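Local coordinates for OxsB protein (Bacillus megaterium, PDB 5UL3) that uses cobalamin, a [4Fe-4S] cluster and S-adenosylmethionine to contract the sugar ring of dAMP oxidatively to an oxetane aldehyde in oxetanocin A biosynthesis, at residues E81-L84 against L85-H89; P406-T409 against K410-V414; K448-T451 against S452-I456. One frame throughout, in Å; residues are numbered along the deposited sequence.

Interaction 1. Residues E81-L84 against L85-H89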
# COMPACT_ATOMS: atom_id res chain seq x y z
N GLU A 81 -11.33 -18.36 26.99
CA GLU A 81 -11.22 -17.11 26.25
C GLU A 81 -12.05 -17.10 24.96
O GLU A 81 -12.02 -16.09 24.24
CB GLU A 81 -9.75 -16.82 25.92
CG GLU A 81 -8.89 -16.63 27.16
CD GLU A 81 -7.41 -16.56 26.85
OE1 GLU A 81 -7.04 -16.04 25.77
OE2 GLU A 81 -6.60 -17.03 27.68
N ASN A 82 -12.77 -18.16 24.67
CA ASN A 82 -13.55 -18.27 23.43
C ASN A 82 -14.66 -17.21 23.41
O ASN A 82 -15.51 -17.18 24.31
CB ASN A 82 -14.12 -19.69 23.36
CG ASN A 82 -14.96 -19.96 22.13
OD1 ASN A 82 -15.83 -19.18 21.77
ND2 ASN A 82 -14.71 -21.09 21.49
N PRO A 83 -14.69 -16.33 22.40
CA PRO A 83 -15.62 -15.19 22.44
C PRO A 83 -17.05 -15.60 22.13
O PRO A 83 -17.99 -14.94 22.59
CB PRO A 83 -15.06 -14.25 21.36
CG PRO A 83 -14.44 -15.18 20.34
CD PRO A 83 -13.84 -16.32 21.19
N LEU A 84 -17.22 -16.67 21.34
CA LEU A 84 -18.56 -17.15 21.04
C LEU A 84 -19.20 -17.74 22.28
O LEU A 84 -20.36 -17.44 22.60
CB LEU A 84 -18.53 -18.19 19.91
CG LEU A 84 -19.90 -18.67 19.42
CD1 LEU A 84 -19.81 -19.05 17.94
CD2 LEU A 84 -20.41 -19.91 20.22
N LEU A 85 -18.46 -18.59 23.00
CA LEU A 85 -19.02 -19.15 24.23
C LEU A 85 -19.31 -18.05 25.24
O LEU A 85 -20.31 -18.11 25.97
CB LEU A 85 -18.05 -20.18 24.82
CG LEU A 85 -17.82 -21.44 23.98
CD1 LEU A 85 -16.74 -22.33 24.60
CD2 LEU A 85 -19.11 -22.23 23.74
N MET A 86 -18.44 -17.02 25.29
CA MET A 86 -18.64 -15.93 26.23
C MET A 86 -19.90 -15.13 25.92
O MET A 86 -20.61 -14.70 26.83
CB MET A 86 -17.41 -15.02 26.26
CG MET A 86 -17.43 -14.02 27.38
SD MET A 86 -15.92 -13.04 27.39
CE MET A 86 -14.71 -14.33 27.71
N ARG A 87 -20.20 -14.92 24.63
CA ARG A 87 -21.45 -14.26 24.27
C ARG A 87 -22.65 -15.11 24.66
O ARG A 87 -23.69 -14.57 25.09
CB ARG A 87 -21.48 -13.95 22.77
CG ARG A 87 -20.49 -12.90 22.35
CD ARG A 87 -20.70 -12.47 20.89
NE ARG A 87 -20.51 -13.55 19.92
CZ ARG A 87 -19.35 -13.82 19.31
NH1 ARG A 87 -18.26 -13.12 19.58
NH2 ARG A 87 -19.30 -14.81 18.43
N TRP A 88 -22.54 -16.43 24.50
CA TRP A 88 -23.64 -17.33 24.83
C TRP A 88 -23.87 -17.42 26.34
O TRP A 88 -25.03 -17.43 26.80
CB TRP A 88 -23.36 -18.71 24.23
CG TRP A 88 -24.09 -19.83 24.91
CD1 TRP A 88 -25.43 -20.12 24.83
CD2 TRP A 88 -23.52 -20.82 25.76
NE1 TRP A 88 -25.72 -21.23 25.59
CE2 TRP A 88 -24.56 -21.68 26.17
CE3 TRP A 88 -22.22 -21.07 26.22
CZ2 TRP A 88 -24.34 -22.77 27.02
CZ3 TRP A 88 -22.01 -22.14 27.06
CH2 TRP A 88 -23.07 -22.97 27.46
N HIS A 89 -22.80 -17.45 27.13
CA HIS A 89 -22.92 -17.63 28.58
C HIS A 89 -21.70 -17.00 29.24
O HIS A 89 -20.64 -17.64 29.36
CB HIS A 89 -23.03 -19.12 28.93
CG HIS A 89 -23.42 -19.41 30.35
ND1 HIS A 89 -23.13 -18.57 31.41
CD2 HIS A 89 -24.07 -20.47 30.88
CE1 HIS A 89 -23.60 -19.10 32.53
NE2 HIS A 89 -24.17 -20.25 32.23
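N82 reaches forward over the first turn of helix 83-88, and its OD1 accepts from L85 N at 3.0 Å in a nearly straight bond (169° at the hydrogen). The donor stands above the plane of the amide carbonyl, 47° out of it. L84 N gives the same oxygen a weak second bond, 2.9 Å from OD1 but strongly bent. With CG anti to its backbone N (chi1 -180°), N82 swings its amide over these N-H groups, and its carbon CG lies 3.7 Å from CG of L85. The other end of the buried amide is also satisfied, since ND2 donates to Y62 OH. Behind the cap the helical bonds start at once: M86 N meets N82 O, R87 N meets P83 O at 3.0 Å, and W88 N meets L84 O. The R87 chain bends back at chi3, laying one guanidinium face over P83 O and L84 CA, with NH2 3.6 Å from that CA. Its NH1 is bonded outside the turn, to E150 O. L84 and L85 pack against helix 109-115. The arrangement is an asparagine N-cap opening a short helix that follows the antiparallel strands 60-64 and 69-73.

Interaction 2. Residues P406-T409 against K410-V414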
# COMPACT_ATOMS: atom_id res chain seq x y z
N PRO A 406 15.55 18.70 13.67
CA PRO A 406 16.34 19.65 14.47
C PRO A 406 15.51 20.42 15.49
O PRO A 406 16.10 21.02 16.40
CB PRO A 406 16.94 20.58 13.41
CG PRO A 406 15.96 20.51 12.26
CD PRO A 406 15.51 19.07 12.24
N LYS A 407 14.18 20.39 15.40
CA LYS A 407 13.38 20.95 16.48
C LYS A 407 13.35 20.07 17.72
O LYS A 407 12.85 20.51 18.76
CB LYS A 407 11.95 21.21 16.00
CG LYS A 407 11.90 22.24 14.88
CD LYS A 407 10.48 22.72 14.63
CE LYS A 407 10.41 23.65 13.43
NZ LYS A 407 9.00 24.05 13.16
N ARG A 408 13.89 18.86 17.64
CA ARG A 408 14.01 17.98 18.79
C ARG A 408 15.46 17.95 19.24
O ARG A 408 16.37 18.38 18.53
CB ARG A 408 13.47 16.58 18.46
CG ARG A 408 11.97 16.61 18.13
CD ARG A 408 11.42 15.24 17.84
NE ARG A 408 10.06 15.21 17.28
CZ ARG A 408 8.98 14.88 17.98
NH1 ARG A 408 7.78 14.86 17.39
NH2 ARG A 408 9.09 14.55 19.26
N THR A 409 15.68 17.44 20.46
CA THR A 409 17.02 17.52 21.03
C THR A 409 17.98 16.63 20.26
O THR A 409 17.57 15.71 19.53
CB THR A 409 17.02 17.10 22.50
OG1 THR A 409 16.69 15.71 22.60
CG2 THR A 409 16.01 17.93 23.30
N LYS A 410 19.27 16.91 20.42
CA LYS A 410 20.29 16.03 19.86
C LYS A 410 20.11 14.61 20.37
O LYS A 410 20.24 13.65 19.60
CB LYS A 410 21.68 16.56 20.19
CG LYS A 410 22.80 15.65 19.72
CD LYS A 410 24.14 16.36 19.68
CE LYS A 410 25.28 15.36 19.53
NZ LYS A 410 26.61 16.04 19.54
N GLU A 411 19.77 14.45 21.65
CA GLU A 411 19.60 13.12 22.22
C GLU A 411 18.47 12.36 21.52
O GLU A 411 18.60 11.15 21.28
CB GLU A 411 19.34 13.24 23.72
CG GLU A 411 20.57 13.63 24.55
CD GLU A 411 21.09 15.03 24.26
OE1 GLU A 411 20.29 15.92 23.89
OE2 GLU A 411 22.32 15.25 24.39
N TRP A 412 17.37 13.04 21.19
CA TRP A 412 16.28 12.39 20.47
C TRP A 412 16.74 11.94 19.08
O TRP A 412 16.40 10.83 18.63
CB TRP A 412 15.09 13.35 20.34
CG TRP A 412 13.88 12.82 19.60
CD1 TRP A 412 12.76 12.29 20.15
CD2 TRP A 412 13.69 12.77 18.17
NE1 TRP A 412 11.87 11.93 19.18
CE2 TRP A 412 12.42 12.20 17.95
CE3 TRP A 412 14.47 13.15 17.07
CZ2 TRP A 412 11.90 12.02 16.67
CZ3 TRP A 412 13.94 12.96 15.79
CH2 TRP A 412 12.67 12.40 15.61
N ASN A 413 17.52 12.78 18.40
CA ASN A 413 17.98 12.45 17.05
C ASN A 413 19.01 11.32 17.08
O ASN A 413 19.02 10.46 16.19
CB ASN A 413 18.58 13.68 16.37
CG ASN A 413 17.51 14.63 15.85
OD1 ASN A 413 16.93 14.41 14.80
ND2 ASN A 413 17.25 15.71 16.59
N VAL A 414 19.87 11.30 18.10
CA VAL A 414 20.83 10.21 18.21
C VAL A 414 20.13 8.89 18.52
O VAL A 414 20.50 7.83 17.98
CB VAL A 414 21.91 10.55 19.26
CG1 VAL A 414 22.84 9.35 19.47
CG2 VAL A 414 22.73 11.75 18.78
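T409 is the N-cap of helix 410-426 in the radical SAM core, and its hydroxyl accepts from W412 N. The bond, 3.1 Å from W412 N to T409 OG1, is fairly straight. A chi1 of 67° holds OG1 in the cleft between its own N and C atoms, which points it at the N-H of W412. T409 O takes two donors from one residue. N413 N reaches it at 3.1 Å close to the carbonyl plane, in the ordinary helical way, whereas N413 ND2 comes in at 3.0 Å from above that plane, 51° out of it. The far end of the same amide is held too, OD1 accepting from E405 N, so the N413 side chain joins the cap to the preceding loop.

One residue earlier, R408 lays its aliphatic chain across the indole of W412. CD stands almost centrally over one face, 3.3 Å from the centroid of the six-membered ring and 18° off its normal, a close CH-pi contact, while CB lies 3.8 Å from CD2 and CE3 of the same indole. The chain is extended from CG to NE, and the guanidinium passes onward beyond CD, its plane turned only modestly from that of the ring. NE is 3.7 Å from W412 CZ2. Since CD is bonded directly to the charged group, its hydrogens are probably somewhat polarised; the cap thus combines the bonded W412 N-H and the doubly bonded T409 O with a CH-pi contact that is probably dispersive with some electrostatic contribution.

Interaction 3. Residues K448-T451 against S452-I456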
# COMPACT_ATOMS: atom_id res chain seq x y z
N LYS A 448 4.37 19.93 4.58
CA LYS A 448 5.28 18.87 4.99
C LYS A 448 5.98 19.17 6.31
O LYS A 448 6.41 18.24 6.99
CB LYS A 448 6.34 18.62 3.91
CG LYS A 448 5.82 18.06 2.58
CD LYS A 448 5.15 16.70 2.75
CE LYS A 448 6.06 15.67 3.41
NZ LYS A 448 5.48 14.30 3.29
N GLY A 449 6.11 20.45 6.68
CA GLY A 449 6.74 20.80 7.94
C GLY A 449 8.25 20.71 7.95
O GLY A 449 8.87 20.96 8.99
N THR A 450 8.87 20.38 6.83
CA THR A 450 10.30 20.14 6.71
C THR A 450 10.98 21.25 5.92
O THR A 450 10.34 22.07 5.24
CB THR A 450 10.55 18.79 6.03
OG1 THR A 450 9.83 18.76 4.80
CG2 THR A 450 10.08 17.64 6.91
N THR A 451 12.30 21.26 5.98
CA THR A 451 13.10 22.12 5.11
C THR A 451 13.88 21.28 4.11
O THR A 451 14.07 20.07 4.29
CB THR A 451 14.09 22.99 5.90
OG1 THR A 451 15.08 22.16 6.51
CG2 THR A 451 13.38 23.79 6.98
N SER A 452 14.34 21.96 3.06
CA SER A 452 15.21 21.33 2.07
C SER A 452 16.44 20.70 2.72
O SER A 452 16.74 19.52 2.50
CB SER A 452 15.62 22.38 1.03
OG SER A 452 16.28 21.76 -0.04
N GLU A 453 17.16 21.47 3.55
CA GLU A 453 18.37 20.91 4.15
C GLU A 453 18.05 19.74 5.08
O GLU A 453 18.82 18.77 5.15
CB GLU A 453 19.14 21.99 4.90
CG GLU A 453 20.59 21.60 5.21
CD GLU A 453 21.48 21.57 3.96
OE1 GLU A 453 21.14 22.26 2.97
OE2 GLU A 453 22.51 20.86 3.96
N GLN A 454 16.92 19.80 5.80
CA GLN A 454 16.53 18.69 6.66
C GLN A 454 16.31 17.42 5.84
O GLN A 454 16.66 16.32 6.28
CB GLN A 454 15.27 19.04 7.43
CG GLN A 454 14.64 17.93 8.25
CD GLN A 454 13.36 18.44 8.92
OE1 GLN A 454 12.86 19.49 8.54
NE2 GLN A 454 12.84 17.70 9.89
N ASN A 455 15.72 17.56 4.65
CA ASN A 455 15.52 16.39 3.80
C ASN A 455 16.86 15.79 3.37
O ASN A 455 17.02 14.57 3.38
CB ASN A 455 14.70 16.79 2.58
CG ASN A 455 13.22 16.94 2.90
OD1 ASN A 455 12.67 16.19 3.68
ND2 ASN A 455 12.58 17.91 2.27
N ILE A 456 17.82 16.65 2.98
CA ILE A 456 19.15 16.16 2.62
C ILE A 456 19.74 15.34 3.76
O ILE A 456 20.25 14.23 3.55
CB ILE A 456 20.07 17.35 2.26
CG1 ILE A 456 19.64 18.01 0.95
CG2 ILE A 456 21.53 16.90 2.23
CD1 ILE A 456 19.85 17.10 -0.30
O HOH W 1 9.83 16.38 3.50
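The chain passes from T450 and T451, both with extended backbone angles, straight into helix 452-464, where N455 N closes the first turn on T451 O at 3.0 Å. T451 and Q454 form a capping box. T451 OG1 accepts from Q454 N at 3.1 Å, and in return Q454 OE1 accepts from T451 N at 3.2 Å, with the donor tilted 21° from the plane of the side-chain carbonyl. A chi1 of 66° tucks the threonine hydroxyl in toward the N-H of Q454, and it also rests 3.3 Å from CB of Q454. In the glutamine, CG lies anti to the backbone N (chi1 173°) and the chain beyond is extended, which brings OE1 to the incoming loop, where the side chain crosses that of T450 at about a right angle. There OE1 comes 3.5 Å from CB of T450. The other half of this buried amide is bonded as well, NE2 donating to Y404 O.

T450 and N455 meet through a water molecule. T450 OG1 donates to it at 2.7 Å, and the water passes a bond on to N455 OD1 at 2.9 Å. This relay bridges the loop to N455, in the first turn of the helix.

The turn is wedged between its neighbours: T450 and N455 lie against L443 of helix 440-445, N455 also touches V435 of strand 432-436, and S452, N455 and I456 pack on F492 of helix 484-493.

In the fold
All three contacts are local and lie in series, each closing the first turn of a helix, and none nests in or crosses another. Interaction 1 comes first, in the N-terminal part, joining the loop after strand 69-73 to helix 83-88; its nearest atoms are about 34 Å from interaction 2 and about 39 Å from interaction 3. The other two belong to the radical SAM core. Interaction 2 leads from the loop after strand 393-398 into helix 410-426, and interaction 3 from the loop after helix 440-445 into helix 452-464. These two touch, P406 CD packing 3.8 Å from Q454 NE2, so the loop before helix 410-426 packs on the first turn of helix 452-464.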